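Local coordinates for programmed cell death 6-interacting protein (Homo sapiens, PDB 5WA1) that works in endosomal sorting, membrane repair and cytokinesis, its Bro1 domain, the piece present here, binding CHMP4 proteins of ESCRT-III, at residues 174-177 against 178-182; 271-274 against 275-278. All blocks are in the same frame, centred on the assembly; numbering follows the deposited sequence.

Contact 1. Residues 174-177 against 178-182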
ATOM      1  N   TYR A 174      -0.648  -1.117   5.202  1.00 41.28           N
ATOM      2  CA  TYR A 174       0.053  -1.265   3.925  1.00 41.29           C
ATOM      3  C   TYR A 174      -0.194  -2.634   3.313  1.00 36.03           C
ATOM      4  O   TYR A 174      -0.372  -2.750   2.097  1.00 38.03           O
ATOM      5  CB  TYR A 174       1.558  -1.040   4.104  1.00 33.97           C
ATOM      6  CG  TYR A 174       1.960   0.406   4.236  1.00 33.80           C
ATOM      7  CD1 TYR A 174       1.451   1.377   3.378  1.00 38.23           C
ATOM      8  CD2 TYR A 174       2.878   0.800   5.213  1.00 39.75           C
ATOM      9  CE1 TYR A 174       1.829   2.712   3.503  1.00 33.56           C
ATOM     10  CE2 TYR A 174       3.254   2.121   5.343  1.00 39.68           C
ATOM     11  CZ  TYR A 174       2.720   3.071   4.488  1.00 37.69           C
ATOM     12  OH  TYR A 174       3.092   4.390   4.613  1.00 45.92           O
ATOM     13  N   GLN A 175      -0.231  -3.683   4.136  1.00 40.42           N
ATOM     14  CA  GLN A 175      -0.506  -5.012   3.599  1.00 42.82           C
ATOM     15  C   GLN A 175      -1.955  -5.132   3.139  1.00 46.58           C
ATOM     16  O   GLN A 175      -2.238  -5.799   2.137  1.00 42.44           O
ATOM     17  CB  GLN A 175      -0.168  -6.075   4.638  1.00 44.39           C
ATOM     18  CG  GLN A 175       1.345  -6.229   4.837  1.00 41.13           C
ATOM     19  CD  GLN A 175       1.667  -7.245   5.906  1.00 51.28           C
ATOM     20  OE1 GLN A 175       1.906  -8.421   5.615  1.00 44.08           O
ATOM     21  NE2 GLN A 175       1.644  -6.805   7.157  1.00 49.78           N
ATOM     22  N   PHE A 176      -2.884  -4.500   3.859  1.00 41.74           N
ATOM     23  CA  PHE A 176      -4.261  -4.449   3.384  1.00 39.63           C
ATOM     24  C   PHE A 176      -4.350  -3.714   2.050  1.00 46.31           C
ATOM     25  O   PHE A 176      -4.939  -4.224   1.092  1.00 45.29           O
ATOM     26  CB  PHE A 176      -5.167  -3.778   4.419  1.00 41.42           C
ATOM     27  CG  PHE A 176      -6.533  -3.471   3.877  1.00 46.37           C
ATOM     28  CD1 PHE A 176      -7.498  -4.457   3.829  1.00 48.90           C
ATOM     29  CD2 PHE A 176      -6.819  -2.224   3.332  1.00 44.83           C
ATOM     30  CE1 PHE A 176      -8.765  -4.194   3.287  1.00 44.19           C
ATOM     31  CE2 PHE A 176      -8.068  -1.954   2.782  1.00 46.64           C
ATOM     32  CZ  PHE A 176      -9.039  -2.942   2.766  1.00 46.39           C
ATOM     33  N   ALA A 177      -3.770  -2.510   1.970  1.00 40.77           N
ATOM     34  CA  ALA A 177      -3.813  -1.758   0.720  1.00 42.37           C
ATOM     35  C   ALA A 177      -3.191  -2.554  -0.418  1.00 39.10           C
ATOM     36  O   ALA A 177      -3.742  -2.603  -1.526  1.00 45.52           O
ATOM     37  CB  ALA A 177      -3.106  -0.410   0.880  1.00 36.05           C
ATOM     38  N   SER A 178      -2.067  -3.222  -0.151  1.00 41.10           N
ATOM     39  CA  SER A 178      -1.425  -4.044  -1.172  1.00 41.38           C
ATOM     40  C   SER A 178      -2.359  -5.136  -1.673  1.00 45.83           C
ATOM     41  O   SER A 178      -2.455  -5.377  -2.881  1.00 42.48           O
ATOM     42  CB  SER A 178      -0.142  -4.667  -0.617  1.00 38.93           C
ATOM     43  OG  SER A 178       0.479  -5.493  -1.605  1.00 39.99           O
ATOM     44  N   GLY A 179      -3.041  -5.825  -0.754  1.00 46.20           N
ATOM     45  CA  GLY A 179      -3.940  -6.890  -1.163  1.00 44.82           C
ATOM     46  C   GLY A 179      -5.188  -6.377  -1.848  1.00 44.81           C
ATOM     47  O   GLY A 179      -5.744  -7.050  -2.726  1.00 46.65           O
ATOM     48  N   ALA A 180      -5.649  -5.185  -1.470  1.00 44.02           N
ATOM     49  CA  ALA A 180      -6.853  -4.648  -2.091  1.00 43.89           C
ATOM     50  C   ALA A 180      -6.571  -4.131  -3.497  1.00 48.17           C
ATOM     51  O   ALA A 180      -7.369  -4.365  -4.408  1.00 47.45           O
ATOM     52  CB  ALA A 180      -7.455  -3.542  -1.219  1.00 42.90           C
ATOM     53  N   PHE A 181      -5.444  -3.431  -3.696  1.00 46.31           N
ATOM     54  CA  PHE A 181      -5.061  -3.053  -5.054  1.00 42.74           C
ATOM     55  C   PHE A 181      -4.856  -4.289  -5.915  1.00 44.13           C
ATOM     56  O   PHE A 181      -5.219  -4.301  -7.096  1.00 47.87           O
ATOM     57  CB  PHE A 181      -3.785  -2.203  -5.051  1.00 38.91           C
ATOM     58  CG  PHE A 181      -3.982  -0.801  -4.543  1.00 37.00           C
ATOM     59  CD1 PHE A 181      -4.999   0.001  -5.035  1.00 35.31           C
ATOM     60  CD2 PHE A 181      -3.126  -0.280  -3.570  1.00 38.64           C
ATOM     61  CE1 PHE A 181      -5.174   1.302  -4.567  1.00 45.39           C
ATOM     62  CE2 PHE A 181      -3.298   1.013  -3.093  1.00 39.16           C
ATOM     63  CZ  PHE A 181      -4.315   1.810  -3.595  1.00 43.07           C
ATOM     64  N   LEU A 182      -4.288  -5.348  -5.331  1.00 45.16           N
ATOM     65  CA  LEU A 182      -4.060  -6.575  -6.091  1.00 43.62           C
ATOM     66  C   LEU A 182      -5.373  -7.265  -6.433  1.00 52.35           C
ATOM     67  O   LEU A 182      -5.514  -7.843  -7.521  1.00 55.70           O
ATOM     68  CB  LEU A 182      -3.154  -7.517  -5.308  1.00 58.49           C
ATOM     69  CG  LEU A 182      -2.756  -8.767  -6.077  1.00 66.68           C
ATOM     70  CD1 LEU A 182      -1.946  -8.373  -7.301  1.00 65.40           C
ATOM     71  CD2 LEU A 182      -1.974  -9.702  -5.182  1.00 70.90           C
TER

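Contact 2. Residues 271-274 against 275-278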
ATOM      1  N   CYS A 271      17.676   2.578  -3.359  1.00 37.57           N
ATOM      2  CA  CYS A 271      19.085   2.768  -3.011  1.00 41.43           C
ATOM      3  C   CYS A 271      19.288   2.914  -1.507  1.00 41.01           C
ATOM      4  O   CYS A 271      20.302   2.444  -0.971  1.00 38.58           O
ATOM      5  CB  CYS A 271      19.648   3.982  -3.747  1.00 44.44           C
ATOM      6  SG  CYS A 271      19.680   3.810  -5.539  1.00 50.48           S
ATOM      7  N   ILE A 272      18.368   3.591  -0.806  1.00 33.02           N
ATOM      8  CA  ILE A 272      18.503   3.725   0.640  1.00 37.88           C
ATOM      9  C   ILE A 272      18.414   2.361   1.302  1.00 42.76           C
ATOM     10  O   ILE A 272      19.132   2.078   2.268  1.00 38.65           O
ATOM     11  CB  ILE A 272      17.449   4.691   1.213  1.00 37.87           C
ATOM     12  CG1 ILE A 272      17.761   6.131   0.813  1.00 42.56           C
ATOM     13  CG2 ILE A 272      17.368   4.568   2.754  1.00 38.95           C
ATOM     14  CD1 ILE A 272      16.558   7.075   0.959  1.00 40.88           C
ATOM     15  N   MET A 273      17.548   1.509   0.804  1.00 35.62           N
ATOM     16  CA  MET A 273      17.427   0.214   1.398  1.00 37.22           C
ATOM     17  C   MET A 273      18.663  -0.627   1.115  1.00 35.34           C
ATOM     18  O   MET A 273      19.110  -1.318   1.974  1.00 36.01           O
ATOM     19  CB  MET A 273      16.139  -0.463   1.005  1.00 31.99           C
ATOM     20  CG  MET A 273      14.885   0.138   1.603  1.00 35.43           C
ATOM     21  SD  MET A 273      14.868   0.413   3.373  1.00 46.57           S
ATOM     22  CE  MET A 273      14.711  -1.217   3.977  1.00 53.97           C
ATOM     23  N   GLN A 274      19.195  -0.582  -0.093  1.00 34.56           N
ATOM     24  CA  GLN A 274      20.437  -1.306  -0.361  1.00 40.30           C
ATOM     25  C   GLN A 274      21.555  -0.826   0.556  1.00 34.00           C
ATOM     26  O   GLN A 274      22.324  -1.637   1.077  1.00 34.73           O
ATOM     27  CB  GLN A 274      20.850  -1.159  -1.827  1.00 37.55           C
ATOM     28  CG  GLN A 274      19.952  -1.921  -2.807  1.00 41.34           C
ATOM     29  CD  GLN A 274      20.580  -2.084  -4.182  1.00 59.89           C
ATOM     30  OE1 GLN A 274      21.437  -1.297  -4.585  1.00 53.21           O
ATOM     31  NE2 GLN A 274      20.164  -3.118  -4.901  1.00 63.95           N
ATOM     32  N   ALA A 275      21.646   0.487   0.777  1.00 35.61           N
ATOM     33  CA  ALA A 275      22.648   1.038   1.687  1.00 37.80           C
ATOM     34  C   ALA A 275      22.424   0.580   3.127  1.00 45.58           C
ATOM     35  O   ALA A 275      23.387   0.305   3.856  1.00 36.35           O
ATOM     36  CB  ALA A 275      22.636   2.567   1.599  1.00 32.52           C
ATOM     37  N   ASN A 276      21.165   0.504   3.567  1.00 33.04           N
ATOM     38  CA  ASN A 276      20.885  -0.021   4.898  1.00 33.68           C
ATOM     39  C   ASN A 276      21.312  -1.474   5.017  1.00 37.91           C
ATOM     40  O   ASN A 276      21.841  -1.888   6.056  1.00 38.10           O
ATOM     41  CB  ASN A 276      19.393   0.096   5.225  1.00 38.58           C
ATOM     42  CG  ASN A 276      18.999   1.478   5.637  1.00 43.24           C
ATOM     43  OD1 ASN A 276      18.103   2.082   5.053  1.00 63.65           O
ATOM     44  ND2 ASN A 276      19.633   1.976   6.670  1.00 44.88           N
ATOM     45  N   ALA A 277      21.074  -2.265   3.972  1.00 31.40           N
ATOM     46  CA  ALA A 277      21.504  -3.658   3.993  1.00 31.09           C
ATOM     47  C   ALA A 277      23.027  -3.753   4.121  1.00 35.40           C
ATOM     48  O   ALA A 277      23.549  -4.538   4.921  1.00 36.51           O
ATOM     49  CB  ALA A 277      21.031  -4.362   2.720  1.00 34.38           C
ATOM     50  N   GLU A 278      23.752  -2.965   3.326  1.00 35.16           N
ATOM     51  CA  GLU A 278      25.222  -3.007   3.381  1.00 33.88           C
ATOM     52  C   GLU A 278      25.738  -2.487   4.716  1.00 38.88           C
ATOM     53  O   GLU A 278      26.740  -2.988   5.244  1.00 40.03           O
ATOM     54  CB  GLU A 278      25.812  -2.191   2.238  1.00 37.65           C
ATOM     55  CG  GLU A 278      25.638  -2.796   0.853  1.00 36.41           C
ATOM     56  CD  GLU A 278      26.503  -4.038   0.621  1.00 53.33           C
ATOM     57  OE1 GLU A 278      27.143  -4.539   1.580  1.00 41.35           O
ATOM     58  OE2 GLU A 278      26.538  -4.525  -0.533  1.00 55.58           O
TER

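Contact 1. Residues 174-177 against 178-182
With chi1 at -73°, F181 carries CG anti to its own carbonyl carbon, and the ring is thereby laid back along the helix toward A177; F176, whose CG is anti to the backbone N (chi1 169°), reaches A180 in the same i to i+4 spacing. Both pairs sit on successive turns of one alpha-helix, 164-191, in the Bro1 domain. F181 CE2 approaches A177 CB at 4.2 Å, and A180 CB sits 4.3 Å from F176 CZ, meeting the ring obliquely near its rim. The backbone beneath is regular: the N-H groups of S178, G179, A180 and F181 each bond to the carbonyl four residues earlier, the straightest being F181 N to A177 O (2.9 Å, 177°). Helix 137-157 covers the aromatic side, where F146 meets F181 edge-to-face and A152 touches F176. On the side of Q175 and S178, Q175 OE1 accepts from K360 N, S178 OG bonds to S361 OG, and L213 of helix 202-226 packs against S178. F181 CD2 lies 3.2 Å from A177 O, the oxygen that also accepts the F181 N-H.

Contact 2. Residues 271-274 against 275-278
I272 and N276 run side by side and point the same way, one turn apart on helix 262-287 of the Bro1 domain, whereas the M273 side chain slants across that of N276. The shared direction of the first two goes with near-equal first torsions, chi1 -71° in I272 and -79° in N276, which set I272 CG1 and N276 CG each anti to its own carbonyl carbon; the other I272 branch, CG2, is anti to the backbone N. N276 CB lies 3.6 Å from I272 O, and N276 CG comes to 3.4 Å from the same oxygen. M273 is folded by bends at both chi2 and chi3.

A275 CB stands 3.5 Å from C271 O, and A277 CB is 3.4 Å from Q274 O. E278, bent at chi2 (-71°), passes CG within 3.5 Å of Q274 O.

Four main-chain bonds run beneath, N-H of A275, N276, A277 and E278 to O of C271, I272, M273 and Q274; A275 N to C271 O measures 2.9 Å. Around the turn, M273 packs on A238, A241 and A242 of helix 231-252, while A275 packs against L304 and I305 of helix 291-311 and F321 of helix 319-340.

Within the contact, then, each of the four carbonyl oxygens accepts a backbone N-H and has side-chain carbon packed beside it. The E278 carboxylate is directed off the contact, to a salt bridge with R297 and a hydrogen bond with H300, and next to the arginine it is probably ionised.

The two contacts come in series along the chain, contact 1 midway through helix 164-191 and contact 2 midway through helix 262-287, with helices 202-226 and 231-252 between them in sequence. Their centres are 24 Å apart and their nearest atoms about 12 Å, so they do not touch. Contact 1 lies about 6 Å from the centre of the chain, contact 2 about 21 Å from it. Helices 137-157 and 202-226 pack on residues 174-182; helices 231-252, 291-311 and 319-340 pack on residues 271-278. Contact 2 falls within the region that interacts with CHMP4 proteins; contact 1 precedes that region but packs against parts of it, both being helix packing within one helical Bro1 domain.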